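Galactofuranose-binding protein YtfQ (Escherichia coli, PDB 2VK2) binds alpha- and beta-galactofuranose in the periplasm as the solute-binding component of the YtfQRT-YjfF ABC transporter. Local coordinates at residues A[19-22]-A[23-27]; A[172-175]-A[176-180]; A[234-238]-A[239-243]; A[250-253]-A[254-258]. One frame throughout, in Å; residues are numbered along the deposited sequence.

How the contacts relate
Contacts 1 and 4 belong together: helix 15-31 and the start of helix 252-265 pack side by side, touching where Glu-27 OE2 takes a probable hydrogen bond from Asn-250 ND2 (3.0 Å) and where Ala-24 meets Ala-252. Contacts 2 and 3 lie beside the other sheet, their centres about 18 Å apart, and do not touch. Contact 4 is the buried one, made of small and apolar side chains around a capped helix start. The rest are part core, part surface. Contact 1 carries a water bridge on its exposed flank, contact 2 a lysine crossing a glutamate, and contact 3 a helix end closed by glycine.

Contact 1 of 4, residues A[19-22]-A[23-27]; sequences AETN and VAKSE
Thr-21 and Lys-25 run side by side one turn apart on helix 15-31, a local i to i+4 contact within the beta-alpha-beta unit formed by strand 4-9, this helix and strand 34-39. The fold is that of a periplasmic sugar-binding protein. Regular alpha-helical bonds tie the turn together, among them Lys-25 N to Thr-21 O at 3.1 Å and Ser-26 N to Asn-22 O at 3.0 Å. The Thr-21 methyl CG2 stands anti to the backbone N and meets Lys-25 CE at 3.9 Å, while the lysine CG passes close to Thr-21 O (3.4 Å). Two residues earlier along the helix, Val-23 CG2 lies 3.2 Å from Ala-19 O. Ala-24 is buried, packing on Leu-35 of strand 34-39. Glu-20 turns away from the contact, its OE1 bonded to Gln-9, which also serves Thr-21 OG1, and in a salt bridge with Arg-17, a residue that binds galactofuranose; this carboxylate is thus second shell to the sugar site. At the exposed flank Asn-22 gives its ND2 to the carbonyl of Gly-296. The other end of that amide is joined to the extended lysine chain through one water, which donates to Asn-22 OD1 at 2.6 Å and accepts from Lys-25 NZ at 2.8 Å.

Contact 2 of 4, residues A[172-175]-A[176-180]; sequences RSKG and KEVME
Lys-174 lies between two neighbours of the next turn, with Val-178 on its packed side and Glu-177 toward solvent. The packed side is close: Val-178 CG2 sits 3.2 Å from Lys-174 O and 3.9 Å from Lys-174 CE, so one methyl covers both the carbonyl and the aliphatic part of the lysine. The same carbonyl accepts from Val-178 N at 2.9 Å, with an N-H...O angle of 166°. Next to it Gly-175 is buried, and its O takes the bond from Met-179 N (2.9 Å) while Met-179 CB closes on that oxygen to 3.3 Å. Val-178 then packs on Leu-134 and Met-179 on Val-132, both of strand 129-135, which places this first part of helix 172-185 against the parallel strands of a periplasmic binding protein lobe. The outer side is looser. There the carboxylate of Glu-177 crosses the lysine chain and touches only its carbons, OE2 lying 3.8 Å from Lys-174 CE. The charged atoms Lys-174 NZ and Glu-177 OE2 stay 5.1 Å apart. A bend at chi2 (71°) and another at chi4 (-59°) carry the ammonium elsewhere, to a salt bridge with Asp-169. Lys-176 is fully extended instead and reaches Glu-212 of helix 200-212; Arg-172, at the start of the helix, pairs with Asp-231.

Contact 3 of 4, residues A[234-238]-A[239-243]; sequences KAMMD and GEANA
Ala-235 and Met-236, in the last turn of helix 230-237, face Ala-241 where the chain doubles back toward strand 243-246. The two alanine methyls meet directly, Ala-235 CB to Ala-241 CB at 3.7 Å, and Met-236 CG comes within 4.0 Å of Ala-241 CB and 3.5 Å of Ala-241 O. With CG anti to the carbonyl carbon (chi1 -72°) and the rest of the chain extended, the methionine runs along the returning segment until its methyl CE reaches Ala-243 C at 3.8 Å. Beyond the segments it packs on Pro-282 and Ala-285, so its thioether chain fills the seam between the helix end, the strand and helix 285-291. An alanine here would be likely to open a gap under Pro-282 and Ala-285 and leave the backbone of Ala-243 without its methyl neighbour. A water closes the polar side of the turn by donating to both Met-236 O and Ala-241 O. On the outer side Glu-240 swings away from the alanines: its CG passes over the backbone of Asp-238, and its OE1 forms a salt bridge with Lys-211. The backbone is pinned by two bonds, Glu-240 N to Ala-235 O at 2.9 Å and Gly-239 N to Met-236 O at 3.0 Å, the latter donor standing above the carbonyl plane. Gly-239 has a phi of 80°, and a CB there would clash with Asp-238 O. The packing of Ala-241 on Ala-235 and Met-236 lies beside this turn, in which positive phi at Gly-239 and two bonds back into the last turn form the Schellman motif that ends the helix.

Contact 4 of 4, residues A[250-253]-A[254-258]; sequences NMAG and PAFDA
Ala-252 and Phe-256 meet one turn apart at the start of helix 252-265, where Asn-250 caps the first turn. The cap depends on the asparagine conformation: with CG swung anti to the backbone N (chi1 -166°) and chi2 near 0°, OD1 eclipsing CA, that oxygen turns back to accept from Gly-253 N at 2.8 Å. The bond is bent, with an N-H...O angle of 138°. A CB on Gly-253 would clash with Asn-250 OD1, consistent with a glycine at this position, and Pro-254 follows in the first turn, where its missing N-H costs no helical bond; its CD sits 3.2 Å from Asn-250 O. Phe-256 keeps CG anti to its carbonyl carbon (chi1 -72°), which brings the ring back along the helix so that CE2 touches Ala-252 CB at 3.8 Å and CD2 lies 3.2 Å from Ala-252 O. The ring also meets that of Phe-63, the two planes steeply inclined to each other, and packs on Ile-33. A serine in its place would probably leave Phe-63 and the Ala-252 methyl without their apolar partner in this buried layer. Met-251 points its chain elsewhere, toward Asp-90 of the sugar site. Asp-257, with its carboxylate in a salt bridge to Arg-31, uses its backbone N for Gly-253 O at 2.8 Å, and its CG comes within 3.3 Å of that oxygen.

Contact 1 of 4, residues A[19-22]-A[23-27]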
loop_
_atom_site.group_PDB
_atom_site.type_symbol
_atom_site.label_atom_id
_atom_site.label_comp_id
_atom_site.label_asym_id
_atom_site.label_seq_id
_atom_site.Cartn_x
_atom_site.Cartn_y
_atom_site.Cartn_z
ATOM N N ALA A 19 0.194 -2.805 10.781
ATOM C CA ALA A 19 -0.780 -3.888 10.881
ATOM C C ALA A 19 -0.313 -5.139 10.135
ATOM O O ALA A 19 -0.488 -6.251 10.625
ATOM C CB ALA A 19 -2.143 -3.438 10.364
ATOM N N GLU A 20 0.277 -4.960 8.953
ATOM C CA GLU A 20 0.807 -6.095 8.196
ATOM C C GLU A 20 1.861 -6.851 9.008
ATOM O O GLU A 20 1.872 -8.081 9.028
ATOM C CB GLU A 20 1.413 -5.639 6.867
ATOM C CG GLU A 20 1.844 -6.789 5.962
ATOM C CD GLU A 20 2.803 -6.363 4.870
ATOM O OE1 GLU A 20 3.696 -5.533 5.139
ATOM O OE2 GLU A 20 2.655 -6.872 3.738
ATOM N N THR A 21 2.743 -6.106 9.666
ATOM C CA THR A 21 3.754 -6.690 10.541
ATOM C C THR A 21 3.112 -7.445 11.711
ATOM O O THR A 21 3.497 -8.577 12.007
ATOM C CB THR A 21 4.720 -5.605 11.055
ATOM O OG1 THR A 21 5.494 -5.106 9.954
ATOM C CG2 THR A 21 5.659 -6.158 12.119
ATOM N N ASN A 22 2.129 -6.828 12.360
ATOM C CA ASN A 22 1.408 -7.476 13.460
ATOM C C ASN A 22 0.767 -8.787 13.021
ATOM O O ASN A 22 0.865 -9.802 13.710
ATOM C CB ASN A 22 0.314 -6.555 14.012
ATOM C CG ASN A 22 0.865 -5.370 14.787
ATOM O OD1 ASN A 22 2.000 -5.387 15.260
ATOM N ND2 ASN A 22 0.047 -4.333 14.929
ATOM N N VAL A 23 0.112 -8.758 11.864
ATOM C CA VAL A 23 -0.571 -9.934 11.337
ATOM C C VAL A 23 0.421 -11.016 10.888
ATOM O O VAL A 23 0.158 -12.209 11.052
ATOM C CB VAL A 23 -1.522 -9.557 10.187
ATOM C CG1 VAL A 23 -2.119 -10.801 9.541
ATOM C CG2 VAL A 23 -2.623 -8.639 10.710
ATOM N N ALA A 24 1.562 -10.607 10.338
ATOM C CA ALA A 24 2.617 -11.563 10.003
ATOM C C ALA A 24 3.041 -12.335 11.253
ATOM O O ALA A 24 3.190 -13.555 11.220
ATOM C CB ALA A 24 3.808 -10.849 9.385
ATOM N N LYS A 25 3.221 -11.615 12.356
ATOM C CA LYS A 25 3.604 -12.234 13.621
ATOM C C LYS A 25 2.530 -13.185 14.148
ATOM O O LYS A 25 2.842 -14.315 14.516
ATOM C CB LYS A 25 3.916 -11.168 14.668
ATOM C CG LYS A 25 5.182 -10.374 14.396
ATOM C CD LYS A 25 5.333 -9.261 15.416
ATOM C CE LYS A 25 6.583 -8.438 15.182
ATOM N NZ LYS A 25 6.651 -7.284 16.123
ATOM N N SER A 26 1.275 -12.742 14.178
ATOM C CA SER A 26 0.195 -13.591 14.698
ATOM C C SER A 26 -0.063 -14.801 13.796
ATOM O O SER A 26 -0.336 -15.897 14.289
ATOM C CB SER A 26 -1.094 -12.791 14.943
ATOM O OG SER A 26 -1.535 -12.113 13.785
ATOM N N GLU A 27 0.044 -14.612 12.482
ATOM C CA GLU A 27 -0.070 -15.730 11.544
ATOM C C GLU A 27 1.039 -16.757 11.769
ATOM O O GLU A 27 0.774 -17.955 11.834
ATOM C CB GLU A 27 -0.040 -15.236 10.094
ATOM C CG GLU A 27 -1.355 -14.624 9.616
ATOM C CD GLU A 27 -2.428 -15.661 9.311
ATOM O OE1 GLU A 27 -2.125 -16.872 9.318
ATOM O OE2 GLU A 27 -3.585 -15.268 9.061
HETATM O O HOH W 1 4.616 -5.397 15.617
#

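Contact 2 of 4, residues A[172-175]-A[176-180]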
loop_
_atom_site.group_PDB
_atom_site.type_symbol
_atom_site.label_atom_id
_atom_site.label_comp_id
_atom_site.label_asym_id
_atom_site.label_seq_id
_atom_site.Cartn_x
_atom_site.Cartn_y
_atom_site.Cartn_z
ATOM N N ARG A 172 2.108 10.032 6.896
ATOM C CA ARG A 172 1.222 11.107 7.322
ATOM C C ARG A 172 1.949 12.451 7.346
ATOM O O ARG A 172 1.427 13.453 6.848
ATOM C CB ARG A 172 0.644 10.783 8.706
ATOM C CG ARG A 172 -0.553 11.621 9.101
ATOM C CD ARG A 172 -1.184 11.121 10.395
ATOM N NE ARG A 172 -1.804 9.801 10.254
ATOM C CZ ARG A 172 -2.596 9.235 11.168
ATOM N NH1 ARG A 172 -2.883 9.864 12.303
ATOM N NH2 ARG A 172 -3.114 8.035 10.946
ATOM N N SER A 173 3.161 12.462 7.899
ATOM C CA SER A 173 3.917 13.704 8.052
ATOM C C SER A 173 4.296 14.319 6.703
ATOM O O SER A 173 4.126 15.522 6.501
ATOM C CB SER A 173 5.166 13.485 8.912
ATOM O OG SER A 173 6.014 12.499 8.354
ATOM N N LYS A 174 4.794 13.502 5.780
ATOM C CA LYS A 174 5.182 14.014 4.466
ATOM C C LYS A 174 3.954 14.339 3.612
ATOM O O LYS A 174 3.965 15.308 2.851
ATOM C CB LYS A 174 6.109 13.029 3.749
ATOM C CG LYS A 174 6.694 13.545 2.436
ATOM C CD LYS A 174 7.736 14.634 2.649
ATOM C CE LYS A 174 8.287 15.133 1.322
ATOM N NZ LYS A 174 8.930 14.053 0.527
ATOM N N GLY A 175 2.895 13.542 3.745
ATOM C CA GLY A 175 1.622 13.849 3.099
ATOM C C GLY A 175 1.108 15.229 3.481
ATOM O O GLY A 175 0.664 15.995 2.623
ATOM N N LYS A 176 1.182 15.549 4.773
ATOM C CA LYS A 176 0.784 16.869 5.261
ATOM C C LYS A 176 1.666 17.971 4.672
ATOM O O LYS A 176 1.160 18.983 4.192
ATOM C CB LYS A 176 0.840 16.921 6.792
ATOM C CG LYS A 176 0.364 18.248 7.373
ATOM C CD LYS A 176 0.347 18.230 8.887
ATOM C CE LYS A 176 -0.202 19.534 9.436
ATOM N NZ LYS A 176 -0.140 19.579 10.919
ATOM N N GLU A 177 2.979 17.766 4.717
ATOM C CA GLU A 177 3.946 18.737 4.198
ATOM C C GLU A 177 3.709 19.037 2.718
ATOM O O GLU A 177 3.689 20.198 2.305
ATOM C CB GLU A 177 5.366 18.207 4.406
ATOM C CG GLU A 177 6.483 19.099 3.884
ATOM C CD GLU A 177 7.830 18.407 3.920
ATOM O OE1 GLU A 177 8.117 17.722 4.923
ATOM O OE2 GLU A 177 8.599 18.540 2.945
ATOM N N VAL A 178 3.527 17.987 1.925
ATOM C CA VAL A 178 3.309 18.153 0.493
ATOM C C VAL A 178 1.955 18.813 0.218
ATOM O O VAL A 178 1.862 19.705 -0.626
ATOM C CB VAL A 178 3.440 16.810 -0.254
ATOM C CG1 VAL A 178 3.088 16.971 -1.724
ATOM C CG2 VAL A 178 4.856 16.266 -0.099
ATOM N N MET A 179 0.915 18.400 0.939
ATOM C CA MET A 179 -0.399 19.032 0.789
ATOM C C MET A 179 -0.348 20.523 1.127
ATOM O O MET A 179 -0.975 21.332 0.442
ATOM C CB MET A 179 -1.462 18.344 1.651
ATOM C CG MET A 179 -2.891 18.801 1.358
ATOM S SD MET A 179 -3.437 18.329 -0.293
ATOM C CE MET A 179 -4.908 19.338 -0.468
ATOM N N GLU A 180 0.390 20.883 2.178
ATOM C CA GLU A 180 0.588 22.295 2.529
ATOM C C GLU A 180 1.171 23.079 1.354
ATOM O O GLU A 180 0.721 24.186 1.057
ATOM C CB GLU A 180 1.506 22.438 3.746
ATOM C CG GLU A 180 0.850 22.085 5.075
ATOM C CD GLU A 180 1.845 21.958 6.222
ATOM O OE1 GLU A 180 3.064 21.845 5.965
ATOM O OE2 GLU A 180 1.407 21.968 7.392
#

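Contact 3 of 4, residues A[234-238]-A[239-243]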
loop_
_atom_site.group_PDB
_atom_site.type_symbol
_atom_site.label_atom_id
_atom_site.label_comp_id
_atom_site.label_asym_id
_atom_site.label_seq_id
_atom_site.Cartn_x
_atom_site.Cartn_y
_atom_site.Cartn_z
ATOM N N LYS A 234 -12.537 6.801 10.893
ATOM C CA LYS A 234 -12.774 7.845 11.890
ATOM C C LYS A 234 -12.950 9.203 11.213
ATOM O O LYS A 234 -13.834 9.975 11.583
ATOM C CB LYS A 234 -11.629 7.901 12.905
ATOM C CG LYS A 234 -11.563 6.684 13.804
ATOM C CD LYS A 234 -10.519 6.834 14.888
ATOM C CE LYS A 234 -10.491 5.608 15.778
ATOM N NZ LYS A 234 -9.630 5.794 16.976
ATOM N N ALA A 235 -12.122 9.485 10.209
ATOM C CA ALA A 235 -12.244 10.721 9.444
ATOM C C ALA A 235 -13.581 10.786 8.708
ATOM O O ALA A 235 -14.237 11.827 8.702
ATOM C CB ALA A 235 -11.092 10.851 8.464
ATOM N N MET A 236 -13.991 9.673 8.104
ATOM C CA MET A 236 -15.289 9.606 7.429
ATOM C C MET A 236 -16.441 9.898 8.387
ATOM O O MET A 236 -17.375 10.622 8.041
ATOM C CB MET A 236 -15.513 8.234 6.795
ATOM C CG MET A 236 -14.668 7.964 5.567
ATOM S SD MET A 236 -15.087 6.370 4.854
ATOM C CE MET A 236 -13.831 6.233 3.585
ATOM N N MET A 237 -16.375 9.330 9.586
ATOM C CA MET A 237 -17.425 9.536 10.586
ATOM C C MET A 237 -17.513 10.996 11.046
ATOM O O MET A 237 -18.591 11.460 11.423
ATOM C CB MET A 237 -17.211 8.595 11.770
ATOM C CG MET A 237 -17.485 7.142 11.417
ATOM S SD MET A 237 -16.906 5.983 12.660
ATOM C CE MET A 237 -18.086 6.282 13.971
ATOM N N ASP A 238 -16.392 11.715 10.996
ATOM C CA ASP A 238 -16.363 13.152 11.289
ATOM C C ASP A 238 -16.658 14.027 10.068
ATOM O O ASP A 238 -16.629 15.255 10.165
ATOM C CB ASP A 238 -15.003 13.552 11.878
ATOM C CG ASP A 238 -14.821 13.090 13.310
ATOM O OD1 ASP A 238 -15.832 12.814 13.992
ATOM O OD2 ASP A 238 -13.660 13.013 13.761
ATOM N N GLY A 239 -16.934 13.402 8.924
ATOM C CA GLY A 239 -17.281 14.128 7.703
ATOM C C GLY A 239 -16.095 14.704 6.946
ATOM O O GLY A 239 -16.275 15.557 6.076
ATOM N N GLU A 240 -14.891 14.226 7.251
ATOM C CA GLU A 240 -13.666 14.842 6.737
ATOM C C GLU A 240 -12.924 14.017 5.678
ATOM O O GLU A 240 -11.922 14.482 5.139
ATOM C CB GLU A 240 -12.743 15.196 7.903
ATOM C CG GLU A 240 -13.409 16.170 8.872
ATOM C CD GLU A 240 -12.482 16.724 9.932
ATOM O OE1 GLU A 240 -11.459 16.082 10.244
ATOM O OE2 GLU A 240 -12.791 17.812 10.467
ATOM N N ALA A 241 -13.427 12.819 5.377
ATOM C CA ALA A 241 -12.882 11.980 4.303
ATOM C C ALA A 241 -14.031 11.354 3.516
ATOM O O ALA A 241 -15.094 11.094 4.074
ATOM C CB ALA A 241 -11.974 10.902 4.881
ATOM N N ASN A 242 -13.822 11.099 2.225
ATOM C CA ASN A 242 -14.921 10.660 1.353
ATOM C C ASN A 242 -14.885 9.222 0.863
ATOM O O ASN A 242 -15.926 8.584 0.776
ATOM C CB ASN A 242 -15.046 11.585 0.143
ATOM C CG ASN A 242 -15.287 13.008 0.543
ATOM O OD1 ASN A 242 -16.423 13.418 0.800
ATOM N ND2 ASN A 242 -14.223 13.770 0.629
ATOM N N ALA A 243 -13.707 8.720 0.506
ATOM C CA ALA A 243 -13.617 7.411 -0.141
ATOM C C ALA A 243 -12.295 6.726 0.168
ATOM O O ALA A 243 -11.240 7.356 0.122
ATOM C CB ALA A 243 -13.790 7.570 -1.650
HETATM O O HOH W 2 -17.386 11.976 5.205
#

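Contact 4 of 4, residues A[250-253]-A[254-258]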
loop_
_atom_site.group_PDB
_atom_site.type_symbol
_atom_site.label_atom_id
_atom_site.label_comp_id
_atom_site.label_asym_id
_atom_site.label_seq_id
_atom_site.Cartn_x
_atom_site.Cartn_y
_atom_site.Cartn_z
ATOM N N ASN A 250 -3.450 -8.799 5.868
ATOM C CA ASN A 250 -3.023 -10.194 5.890
ATOM C C ASN A 250 -2.422 -10.643 4.560
ATOM O O ASN A 250 -3.003 -11.441 3.817
ATOM C CB ASN A 250 -4.175 -11.111 6.304
ATOM C CG ASN A 250 -3.702 -12.508 6.662
ATOM O OD1 ASN A 250 -2.503 -12.799 6.630
ATOM N ND2 ASN A 250 -4.640 -13.381 7.002
ATOM N N MET A 251 -1.238 -10.117 4.282
ATOM C CA MET A 251 -0.446 -10.536 3.136
ATOM C C MET A 251 0.390 -11.762 3.481
ATOM O O MET A 251 0.659 -12.591 2.616
ATOM C CB MET A 251 0.459 -9.389 2.690
ATOM C CG MET A 251 -0.311 -8.181 2.198
ATOM S SD MET A 251 -1.057 -8.481 0.591
ATOM C CE MET A 251 -2.069 -7.012 0.405
ATOM N N ALA A 252 0.783 -11.882 4.747
ATOM C CA ALA A 252 1.632 -12.992 5.183
ATOM C C ALA A 252 0.893 -14.331 5.197
ATOM O O ALA A 252 1.486 -15.366 4.885
ATOM C CB ALA A 252 2.228 -12.699 6.553
ATOM N N GLY A 253 -0.389 -14.314 5.554
ATOM C CA GLY A 253 -1.190 -15.537 5.617
ATOM C C GLY A 253 -1.136 -16.374 4.351
ATOM O O GLY A 253 -0.739 -17.541 4.390
ATOM N N PRO A 254 -1.557 -15.797 3.212
ATOM C CA PRO A 254 -1.454 -16.517 1.939
ATOM C C PRO A 254 -0.028 -16.959 1.574
ATOM O O PRO A 254 0.143 -17.998 0.936
ATOM C CB PRO A 254 -2.001 -15.510 0.921
ATOM C CG PRO A 254 -2.883 -14.613 1.714
ATOM C CD PRO A 254 -2.211 -14.487 3.045
ATOM N N ALA A 255 0.983 -16.193 1.978
ATOM C CA ALA A 255 2.372 -16.593 1.745
ATOM C C ALA A 255 2.737 -17.814 2.586
ATOM O O ALA A 255 3.353 -18.755 2.082
ATOM C CB ALA A 255 3.318 -15.441 2.031
ATOM N N PHE A 256 2.343 -17.807 3.859
ATOM C CA PHE A 256 2.535 -18.977 4.722
ATOM C C PHE A 256 1.773 -20.194 4.190
ATOM O O PHE A 256 2.294 -21.305 4.224
ATOM C CB PHE A 256 2.086 -18.702 6.162
ATOM C CG PHE A 256 3.002 -17.786 6.942
ATOM C CD1 PHE A 256 4.368 -18.031 7.023
ATOM C CD2 PHE A 256 2.481 -16.701 7.636
ATOM C CE1 PHE A 256 5.199 -17.192 7.756
ATOM C CE2 PHE A 256 3.303 -15.860 8.371
ATOM C CZ PHE A 256 4.666 -16.106 8.428
ATOM N N ASP A 257 0.547 -19.986 3.708
ATOM C CA ASP A 257 -0.240 -21.072 3.106
ATOM C C ASP A 257 0.534 -21.733 1.968
ATOM O O ASP A 257 0.653 -22.957 1.914
ATOM C CB ASP A 257 -1.579 -20.560 2.555
ATOM C CG ASP A 257 -2.574 -20.199 3.641
ATOM O OD1 ASP A 257 -2.475 -20.739 4.757
ATOM O OD2 ASP A 257 -3.472 -19.378 3.362
ATOM N N ALA A 258 1.049 -20.909 1.061
ATOM C CA ALA A 258 1.814 -21.390 -0.090
ATOM C C ALA A 258 3.104 -22.085 0.341
ATOM O O ALA A 258 3.463 -23.131 -0.205
ATOM C CB ALA A 258 2.124 -20.239 -1.034
#